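Local coordinates for transcriptional regulator (NtrC family) (PDB 3DZD), which probably uses ATP hydrolysis in its AAA+ domain to activate sigma54-dependent transcription under the control of a response-regulator receiver domain, at residues A[148-159]-A[263-274]; A[195-203]-A[212-220]. All blocks are in the same frame, centred on the assembly; numbering follows the deposited sequence.

Contact 1: residues A[148-159]-A[263-274]; sequences IAKSKAPVLITG and DIRVISATNKNL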
loop_
_atom_site.group_PDB
_atom_site.type_symbol
_atom_site.label_atom_id
_atom_site.label_comp_id
_atom_site.label_asym_id
_atom_site.label_seq_id
_atom_site.Cartn_x
_atom_site.Cartn_y
_atom_site.Cartn_z
ATOM N N ILE A 148 -7.435 -24.631 0.364
ATOM C CA ILE A 148 -5.984 -24.611 0.475
ATOM C C ILE A 148 -5.514 -23.439 1.330
ATOM O O ILE A 148 -4.531 -23.544 2.059
ATOM C CB ILE A 148 -5.360 -24.426 -0.927
ATOM C CG1 ILE A 148 -5.545 -25.673 -1.775
ATOM C CG2 ILE A 148 -3.890 -24.114 -0.844
ATOM C CD1 ILE A 148 -4.819 -25.578 -3.089
ATOM N N ALA A 149 -6.236 -22.326 1.238
ATOM C CA ALA A 149 -5.724 -21.026 1.662
ATOM C C ALA A 149 -5.520 -20.827 3.156
ATOM O O ALA A 149 -4.643 -20.065 3.557
ATOM C CB ALA A 149 -6.599 -19.919 1.117
ATOM N N LYS A 150 -6.331 -21.473 3.980
ATOM C CA LYS A 150 -6.264 -21.196 5.407
ATOM C C LYS A 150 -5.161 -21.991 6.094
ATOM O O LYS A 150 -4.959 -21.882 7.301
ATOM C CB LYS A 150 -7.625 -21.390 6.080
ATOM C CG LYS A 150 -8.606 -20.260 5.771
ATOM C CD LYS A 150 -9.694 -20.136 6.829
ATOM C CE LYS A 150 -10.514 -18.861 6.644
ATOM N NZ LYS A 150 -9.690 -17.626 6.793
ATOM N N SER A 151 -4.433 -22.774 5.308
ATOM C CA SER A 151 -3.270 -23.480 5.816
ATOM C C SER A 151 -2.043 -22.585 5.730
ATOM O O SER A 151 -2.088 -21.512 5.127
ATOM C CB SER A 151 -3.037 -24.753 5.012
ATOM O OG SER A 151 -1.960 -25.486 5.557
ATOM N N LYS A 152 -0.945 -23.014 6.336
ATOM C CA LYS A 152 0.311 -22.306 6.154
ATOM C C LYS A 152 1.281 -23.117 5.297
ATOM O O LYS A 152 2.379 -22.660 4.990
ATOM C CB LYS A 152 0.960 -21.943 7.487
ATOM C CG LYS A 152 1.926 -20.770 7.354
ATOM C CD LYS A 152 3.090 -20.881 8.330
ATOM C CE LYS A 152 4.004 -19.669 8.224
ATOM N NZ LYS A 152 5.261 -19.830 9.014
ATOM N N ALA A 153 0.865 -24.320 4.913
ATOM C CA ALA A 153 1.665 -25.171 4.036
ATOM C C ALA A 153 1.875 -24.496 2.678
ATOM O O ALA A 153 0.974 -23.829 2.170
ATOM C CB ALA A 153 0.995 -26.530 3.868
ATOM N N PRO A 154 3.071 -24.646 2.095
ATOM C CA PRO A 154 3.334 -23.947 0.834
ATOM C C PRO A 154 2.555 -24.544 -0.342
ATOM O O PRO A 154 2.149 -25.704 -0.308
ATOM C CB PRO A 154 4.844 -24.128 0.640
ATOM C CG PRO A 154 5.369 -24.482 2.015
ATOM C CD PRO A 154 4.281 -25.300 2.615
ATOM N N VAL A 155 2.343 -23.732 -1.365
ATOM C CA VAL A 155 1.606 -24.155 -2.542
ATOM C C VAL A 155 2.464 -23.944 -3.772
ATOM O O VAL A 155 3.057 -22.889 -3.939
ATOM C CB VAL A 155 0.295 -23.353 -2.704
ATOM C CG1 VAL A 155 -0.465 -23.810 -3.929
ATOM C CG2 VAL A 155 -0.566 -23.502 -1.463
ATOM N N LEU A 156 2.533 -24.957 -4.623
ATOM C CA LEU A 156 3.221 -24.853 -5.894
ATOM C C LEU A 156 2.179 -24.787 -7.005
ATOM O O LEU A 156 1.352 -25.680 -7.140
ATOM C CB LEU A 156 4.145 -26.058 -6.114
ATOM C CG LEU A 156 4.826 -26.114 -7.492
ATOM C CD1 LEU A 156 5.877 -25.019 -7.617
ATOM C CD2 LEU A 156 5.444 -27.485 -7.766
ATOM N N ILE A 157 2.219 -23.718 -7.787
ATOM C CA ILE A 157 1.308 -23.547 -8.904
ATOM C C ILE A 157 2.033 -23.834 -10.218
ATOM O O ILE A 157 2.936 -23.098 -10.595
ATOM C CB ILE A 157 0.746 -22.112 -8.943
ATOM C CG1 ILE A 157 0.136 -21.749 -7.587
ATOM C CG2 ILE A 157 -0.266 -21.965 -10.056
ATOM C CD1 ILE A 157 -0.290 -20.314 -7.479
ATOM N N THR A 158 1.640 -24.903 -10.902
ATOM C CA THR A 158 2.224 -25.252 -12.198
ATOM C C THR A 158 1.334 -24.797 -13.350
ATOM O O THR A 158 0.107 -24.844 -13.278
ATOM C CB THR A 158 2.492 -26.778 -12.337
ATOM O OG1 THR A 158 3.329 -27.217 -11.263
ATOM C CG2 THR A 158 3.191 -27.092 -13.673
ATOM N N GLY A 159 1.952 -24.340 -14.420
ATOM C CA GLY A 159 1.189 -23.856 -15.553
ATOM C C GLY A 159 2.104 -23.189 -16.539
ATOM O O GLY A 159 3.198 -22.765 -16.177
ATOM N N ASP A 263 7.777 -15.018 9.367
ATOM C CA ASP A 263 6.591 -15.841 9.383
ATOM C C ASP A 263 5.900 -15.617 8.048
ATOM O O ASP A 263 5.134 -14.675 7.890
ATOM C CB ASP A 263 5.698 -15.442 10.555
ATOM C CG ASP A 263 4.312 -16.041 10.469
ATOM O OD1 ASP A 263 4.182 -17.278 10.334
ATOM O OD2 ASP A 263 3.342 -15.259 10.548
ATOM N N ILE A 264 6.203 -16.468 7.077
ATOM C CA ILE A 264 5.665 -16.299 5.739
ATOM C C ILE A 264 4.959 -17.551 5.272
ATOM O O ILE A 264 5.368 -18.661 5.585
ATOM C CB ILE A 264 6.774 -15.983 4.731
ATOM C CG1 ILE A 264 7.903 -17.002 4.862
ATOM C CG2 ILE A 264 7.312 -14.576 4.944
ATOM C CD1 ILE A 264 9.233 -16.496 4.359
ATOM N N ARG A 265 3.878 -17.356 4.533
ATOM C CA ARG A 265 3.273 -18.429 3.767
ATOM C C ARG A 265 3.870 -18.350 2.369
ATOM O O ARG A 265 3.793 -17.315 1.709
ATOM C CB ARG A 265 1.760 -18.261 3.719
ATOM C CG ARG A 265 1.004 -19.546 3.508
ATOM C CD ARG A 265 0.891 -19.897 2.027
ATOM N NE ARG A 265 0.181 -21.163 1.869
ATOM C CZ ARG A 265 -1.136 -21.294 1.991
ATOM N NH1 ARG A 265 -1.885 -20.232 2.266
ATOM N NH2 ARG A 265 -1.700 -22.486 1.850
ATOM N N VAL A 266 4.487 -19.437 1.933
ATOM C CA VAL A 266 5.198 -19.454 0.668
ATOM C C VAL A 266 4.349 -20.012 -0.460
ATOM O O VAL A 266 3.860 -21.144 -0.385
ATOM C CB VAL A 266 6.473 -20.295 0.769
ATOM C CG1 VAL A 266 7.181 -20.340 -0.578
ATOM C CG2 VAL A 266 7.381 -19.729 1.852
ATOM N N ILE A 267 4.172 -19.209 -1.502
ATOM C CA ILE A 267 3.512 -19.682 -2.712
ATOM C C ILE A 267 4.495 -19.579 -3.866
ATOM O O ILE A 267 5.139 -18.541 -4.047
ATOM C CB ILE A 267 2.236 -18.880 -3.049
ATOM C CG1 ILE A 267 1.255 -18.923 -1.871
ATOM C CG2 ILE A 267 1.595 -19.429 -4.319
ATOM C CD1 ILE A 267 -0.056 -18.201 -2.130
ATOM N N SER A 268 4.606 -20.655 -4.635
ATOM C CA SER A 268 5.557 -20.715 -5.729
ATOM C C SER A 268 4.854 -21.033 -7.018
ATOM O O SER A 268 3.770 -21.606 -7.018
ATOM C CB SER A 268 6.589 -21.803 -5.461
ATOM O OG SER A 268 7.276 -21.526 -4.267
ATOM N N ALA A 269 5.488 -20.678 -8.122
ATOM C CA ALA A 269 4.914 -20.901 -9.434
ATOM C C ALA A 269 6.013 -21.340 -10.378
ATOM O O ALA A 269 7.151 -20.888 -10.253
ATOM C CB ALA A 269 4.266 -19.647 -9.935
ATOM N N THR A 270 5.684 -22.221 -11.314
ATOM C CA THR A 270 6.657 -22.696 -12.279
ATOM C C THR A 270 5.964 -23.030 -13.599
ATOM O O THR A 270 4.779 -23.374 -13.621
ATOM C CB THR A 270 7.407 -23.937 -11.729
ATOM O OG1 THR A 270 8.461 -24.314 -12.621
ATOM C CG2 THR A 270 6.454 -25.110 -11.552
ATOM N N ASN A 271 6.682 -22.901 -14.706
ATOM C CA ASN A 271 6.171 -23.390 -15.984
ATOM C C ASN A 271 7.027 -24.547 -16.460
ATOM O O ASN A 271 7.063 -24.858 -17.643
ATOM C CB ASN A 271 6.112 -22.279 -17.037
ATOM C CG ASN A 271 7.476 -21.946 -17.621
ATOM O OD1 ASN A 271 8.503 -22.110 -16.969
ATOM N ND2 ASN A 271 7.486 -21.465 -18.859
ATOM N N LYS A 272 7.722 -25.166 -15.508
ATOM C CA LYS A 272 8.538 -26.353 -15.749
ATOM C C LYS A 272 7.917 -27.547 -15.055
ATOM O O LYS A 272 7.065 -27.392 -14.186
ATOM C CB LYS A 272 9.942 -26.156 -15.184
ATOM C CG LYS A 272 10.666 -24.921 -15.687
ATOM C CD LYS A 272 12.128 -24.944 -15.255
ATOM C CE LYS A 272 12.773 -23.576 -15.379
ATOM N NZ LYS A 272 12.394 -22.910 -16.655
ATOM N N ASN A 273 8.339 -28.746 -15.431
ATOM C CA ASN A 273 7.976 -29.917 -14.654
ATOM C C ASN A 273 9.094 -30.174 -13.661
ATOM O O ASN A 273 10.077 -30.830 -13.990
ATOM C CB ASN A 273 7.764 -31.133 -15.551
ATOM C CG ASN A 273 7.360 -32.364 -14.770
ATOM O OD1 ASN A 273 7.727 -32.528 -13.603
ATOM N ND2 ASN A 273 6.596 -33.239 -15.406
ATOM N N LEU A 274 8.942 -29.648 -12.449
ATOM C CA LEU A 274 10.046 -29.632 -11.495
ATOM C C LEU A 274 10.526 -31.005 -11.086
ATOM O O LEU A 274 11.692 -31.174 -10.750
ATOM C CB LEU A 274 9.699 -28.812 -10.264
ATOM C CG LEU A 274 9.838 -27.301 -10.450
ATOM C CD1 LEU A 274 9.493 -26.613 -9.141
ATOM C CD2 LEU A 274 11.245 -26.942 -10.900
HETATM O O HOH W 1 5.691 -22.903 -2.651
#

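Contact 2: residues A[195-203]-A[212-220]; sequences AESELFGHE and TRKKGKLEL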
loop_
_atom_site.group_PDB
_atom_site.type_symbol
_atom_site.label_atom_id
_atom_site.label_comp_id
_atom_site.label_asym_id
_atom_site.label_seq_id
_atom_site.Cartn_x
_atom_site.Cartn_y
_atom_site.Cartn_z
ATOM N N ALA A 195 19.067 -12.020 -7.260
ATOM C CA ALA A 195 18.006 -12.738 -6.571
ATOM C C ALA A 195 18.317 -12.885 -5.085
ATOM O O ALA A 195 17.520 -12.485 -4.242
ATOM C CB ALA A 195 17.786 -14.100 -7.208
ATOM N N GLU A 196 19.480 -13.450 -4.769
ATOM C CA GLU A 196 19.877 -13.647 -3.376
ATOM C C GLU A 196 19.814 -12.351 -2.568
ATOM O O GLU A 196 19.652 -12.376 -1.349
ATOM C CB GLU A 196 21.282 -14.247 -3.293
ATOM C CG GLU A 196 21.808 -14.396 -1.873
ATOM C CD GLU A 196 23.105 -15.179 -1.810
ATOM O OE1 GLU A 196 23.589 -15.618 -2.875
ATOM O OE2 GLU A 196 23.644 -15.355 -0.696
ATOM N N SER A 197 19.937 -11.223 -3.255
ATOM C CA SER A 197 19.885 -9.920 -2.607
ATOM C C SER A 197 18.450 -9.442 -2.436
ATOM O O SER A 197 18.102 -8.828 -1.427
ATOM C CB SER A 197 20.670 -8.896 -3.427
ATOM O OG SER A 197 20.261 -7.577 -3.112
ATOM N N GLU A 198 17.624 -9.710 -3.437
ATOM C CA GLU A 198 16.215 -9.346 -3.387
ATOM C C GLU A 198 15.522 -10.045 -2.229
ATOM O O GLU A 198 14.637 -9.483 -1.589
ATOM C CB GLU A 198 15.528 -9.728 -4.698
ATOM C CG GLU A 198 15.835 -8.791 -5.830
ATOM C CD GLU A 198 15.182 -7.447 -5.636
ATOM O OE1 GLU A 198 13.935 -7.382 -5.724
ATOM O OE2 GLU A 198 15.911 -6.458 -5.394
ATOM N N LEU A 199 15.934 -11.280 -1.972
ATOM C CA LEU A 199 15.314 -12.097 -0.942
ATOM C C LEU A 199 15.812 -11.734 0.451
ATOM O O LEU A 199 15.018 -11.538 1.374
ATOM C CB LEU A 199 15.602 -13.583 -1.195
ATOM C CG LEU A 199 14.662 -14.386 -2.090
ATOM C CD1 LEU A 199 15.093 -15.851 -2.130
ATOM C CD2 LEU A 199 13.232 -14.271 -1.598
ATOM N N PHE A 200 17.132 -11.665 0.595
ATOM C CA PHE A 200 17.763 -11.540 1.907
ATOM C C PHE A 200 18.061 -10.103 2.318
ATOM O O PHE A 200 18.340 -9.827 3.480
ATOM C CB PHE A 200 19.041 -12.379 1.955
ATOM C CG PHE A 200 18.789 -13.851 1.863
ATOM C CD1 PHE A 200 18.506 -14.588 3.001
ATOM C CD2 PHE A 200 18.810 -14.494 0.640
ATOM C CE1 PHE A 200 18.259 -15.944 2.921
ATOM C CE2 PHE A 200 18.564 -15.849 0.550
ATOM C CZ PHE A 200 18.287 -16.577 1.693
ATOM N N GLY A 201 17.992 -9.184 1.368
ATOM C CA GLY A 201 18.329 -7.808 1.657
ATOM C C GLY A 201 19.800 -7.678 1.988
ATOM O O GLY A 201 20.503 -8.679 2.172
ATOM N N HIS A 202 20.274 -6.442 2.061
ATOM C CA HIS A 202 21.672 -6.187 2.374
ATOM C C HIS A 202 21.785 -5.101 3.431
ATOM O O HIS A 202 20.853 -4.326 3.643
ATOM C CB HIS A 202 22.441 -5.790 1.113
ATOM C CG HIS A 202 21.763 -4.731 0.300
ATOM N ND1 HIS A 202 22.030 -3.388 0.455
ATOM C CD2 HIS A 202 20.829 -4.818 -0.675
ATOM C CE1 HIS A 202 21.289 -2.693 -0.389
ATOM N NE2 HIS A 202 20.550 -3.538 -1.087
ATOM N N GLU A 203 22.929 -5.047 4.094
ATOM C CA GLU A 203 23.110 -4.099 5.175
ATOM C C GLU A 203 24.587 -3.866 5.438
ATOM O O GLU A 203 25.299 -4.786 5.836
ATOM C CB GLU A 203 22.399 -4.609 6.429
ATOM C CG GLU A 203 22.869 -3.992 7.724
ATOM C CD GLU A 203 23.858 -4.880 8.443
ATOM O OE1 GLU A 203 23.863 -6.097 8.162
ATOM O OE2 GLU A 203 24.625 -4.363 9.284
ATOM N N THR A 212 24.235 1.300 2.749
ATOM C CA THR A 212 22.846 1.654 3.006
ATOM C C THR A 212 21.990 0.394 3.072
ATOM O O THR A 212 21.932 -0.377 2.116
ATOM C CB THR A 212 22.299 2.604 1.927
ATOM O OG1 THR A 212 22.688 2.128 0.631
ATOM C CG2 THR A 212 22.856 4.003 2.127
ATOM N N ARG A 213 21.332 0.191 4.208
ATOM C CA ARG A 213 20.594 -1.043 4.458
ATOM C C ARG A 213 19.287 -1.129 3.673
ATOM O O ARG A 213 18.570 -0.139 3.530
ATOM C CB ARG A 213 20.308 -1.200 5.950
ATOM C CG ARG A 213 19.856 -2.594 6.337
ATOM C CD ARG A 213 18.922 -2.562 7.523
ATOM N NE ARG A 213 17.701 -1.831 7.204
ATOM C CZ ARG A 213 16.714 -1.618 8.066
ATOM N NH1 ARG A 213 16.806 -2.081 9.304
ATOM N NH2 ARG A 213 15.640 -0.938 7.691
ATOM N N LYS A 214 18.989 -2.326 3.172
ATOM C CA LYS A 214 17.747 -2.585 2.449
ATOM C C LYS A 214 17.138 -3.913 2.897
ATOM O O LYS A 214 17.833 -4.922 3.001
ATOM C CB LYS A 214 17.988 -2.605 0.936
ATOM C CG LYS A 214 16.709 -2.710 0.104
ATOM C CD LYS A 214 16.972 -3.287 -1.291
ATOM C CE LYS A 214 17.410 -4.754 -1.233
ATOM N NZ LYS A 214 17.695 -5.317 -2.587
ATOM N N LYS A 215 15.835 -3.905 3.159
ATOM C CA LYS A 215 15.134 -5.100 3.625
ATOM C C LYS A 215 14.872 -6.076 2.476
ATOM O O LYS A 215 14.472 -5.675 1.380
ATOM C CB LYS A 215 13.803 -4.718 4.279
ATOM C CG LYS A 215 13.844 -3.435 5.079
ATOM C CD LYS A 215 12.482 -3.092 5.668
ATOM C CE LYS A 215 12.255 -3.786 7.005
ATOM N NZ LYS A 215 11.280 -3.050 7.869
ATOM N N GLY A 216 15.087 -7.361 2.733
ATOM C CA GLY A 216 14.789 -8.378 1.743
ATOM C C GLY A 216 13.306 -8.684 1.680
ATOM O O GLY A 216 12.554 -8.349 2.600
ATOM N N LYS A 217 12.885 -9.314 0.588
ATOM C CA LYS A 217 11.498 -9.715 0.407
ATOM C C LYS A 217 11.064 -10.693 1.503
ATOM O O LYS A 217 9.917 -10.671 1.947
ATOM C CB LYS A 217 11.307 -10.368 -0.965
ATOM C CG LYS A 217 11.829 -9.556 -2.128
ATOM C CD LYS A 217 10.801 -8.547 -2.619
ATOM C CE LYS A 217 10.990 -8.240 -4.104
ATOM N NZ LYS A 217 9.931 -7.338 -4.631
ATOM N N LEU A 218 11.972 -11.564 1.927
ATOM C CA LEU A 218 11.649 -12.483 3.017
ATOM C C LEU A 218 11.045 -11.699 4.180
ATOM O O LEU A 218 9.978 -12.035 4.688
ATOM C CB LEU A 218 12.892 -13.245 3.482
ATOM C CG LEU A 218 13.322 -14.426 2.613
ATOM C CD1 LEU A 218 14.783 -14.784 2.842
ATOM C CD2 LEU A 218 12.425 -15.611 2.889
ATOM N N GLU A 219 11.730 -10.629 4.561
ATOM C CA GLU A 219 11.329 -9.774 5.667
ATOM C C GLU A 219 10.068 -8.959 5.375
ATOM O O GLU A 219 9.250 -8.726 6.265
ATOM C CB GLU A 219 12.486 -8.835 5.991
ATOM C CG GLU A 219 12.269 -7.938 7.174
ATOM C CD GLU A 219 13.527 -7.171 7.517
ATOM O OE1 GLU A 219 14.559 -7.415 6.851
ATOM O OE2 GLU A 219 13.487 -6.332 8.445
ATOM N N LEU A 220 9.919 -8.519 4.130
ATOM C CA LEU A 220 8.762 -7.711 3.741
ATOM C C LEU A 220 7.480 -8.536 3.751
ATOM O O LEU A 220 6.376 -7.992 3.760
ATOM C CB LEU A 220 8.974 -7.104 2.353
ATOM C CG LEU A 220 9.992 -5.963 2.263
ATOM C CD1 LEU A 220 10.539 -5.827 0.856
ATOM C CD2 LEU A 220 9.373 -4.664 2.724
#

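Contact 1: residues A[148-159]-A[263-274]
Arg265 reaches from strand 265-270 across to the turn after helix 136-149, running past Lys152 in the opposite direction. From CB the chain first extends, CG lying anti to the backbone N (chi1 -155°), and CG rests 3.7 Å from Lys152 O. A sharp bend at the next bond (chi2 -85°) then swings it towards 148-153. CD passes Ala153 O at 3.9 Å, and NE donates to that same oxygen at 2.8 Å. At the tip NH1 binds Ala149 O at 3.0 Å, while NH2 binds Ile148 O at 3.0 Å, in the guanidinium plane, and adds a weak bond to Ala153 O. Ser151 O lies over one face of the group. Three backbone carbonyls thus grip a buried cation and fix its rotation, two of them at the C-terminal end of the helix, where the positive charge is probably welcome. Closer to the surface, Lys152 NZ forms a salt bridge with Asp263 OD1. Beyond Pro154 the two chains become parallel neighbouring strands, joined by bonds such as Ser268 N to Val155 O, 2.8 Å and almost straight. Gly159 opens the P-loop, and Thr270 OG1 bonds Glu230, which follows strand 225-229; this fits the nucleotide-site edge of an AAA+ core, and the side chain of Ala269 lies about 6 Å from the bound ADP. Strands 225-229 and 294-297 flank the pair in the sheet; Ile157 and Ile267 pack beneath helix 165-176, whereas Leu156, Val266 and Ser268 meet helix 285-291 on the other face.

Contact 2: residues A[195-203]-A[212-220]
Over one face of the His202 imidazole lies the aliphatic chain of Lys214, its CB 3.7 Å from the ring centroid in a CH-pi contact. The Phe200 ring receives Leu218 CD1 over one face, 3.9 Å from its centroid, with the carbonyl carbon of Glu196 at its edge and Lys241 as a cation-pi partner. These groups sit at the base of a short beta hairpin, strands 201-202 and 214-215, whose intervening loop carries the GAFTGA sequence with which activators of this family engage sigma54. His202 holds CG between its backbone N and carbonyl carbon (chi1 48°), which turns the ring over Lys214. The lysine runs on past the ring to bring NZ to Glu198 OE2 in a salt bridge of 3.5 Å and, weakly, to Ser197 OG. With an alanine in place of His202, the Lys214 chain would probably lose the ring it lies against, leaving its ammonium freer to swing away from Glu198. The hairpin pairing itself rests on Lys214 N to His202 O, 2.8 Å and nearly straight at 175°; the return bond is weak. Where helix 195-200 ends, Gly201 takes a positive phi of 66° and passes Gly216 with only 3.6 Å between their CA atoms; a CB on Gly201 would run into Lys214 O and Gly216 N, and one on Gly216 into Leu199 O. Arg213, at the hairpin's flank, pairs with Asp72 of the second subunit. Helix 217-220 then starts against helix 195-200: Leu218 N donates to Leu199 O at 3.1 Å, in the carbonyl plane and on a lone pair.

Both contacts belong to the sigma-54 interaction domain, and along the chain contact 2 is nested within contact 1: 148-159 comes first, then 195-203 and 212-220, and 263-274 last. Their centres are about 21 Å apart. Contact 1 pairs the central strand of the five-stranded parallel sheet, 265-270, with its neighbour 155-158 beside the nucleotide; contact 2 packs on the far part of that sheet, against strands 182-186 and 225-229. They meet where Ile264 CD1 touches Leu218 CD2 at 3.6 Å. Strand 225-229 touches both, so the hairpin that carries the GAFTGA loop and the nucleotide-side strands are built on one sheet. Each contact also touches the second subunit.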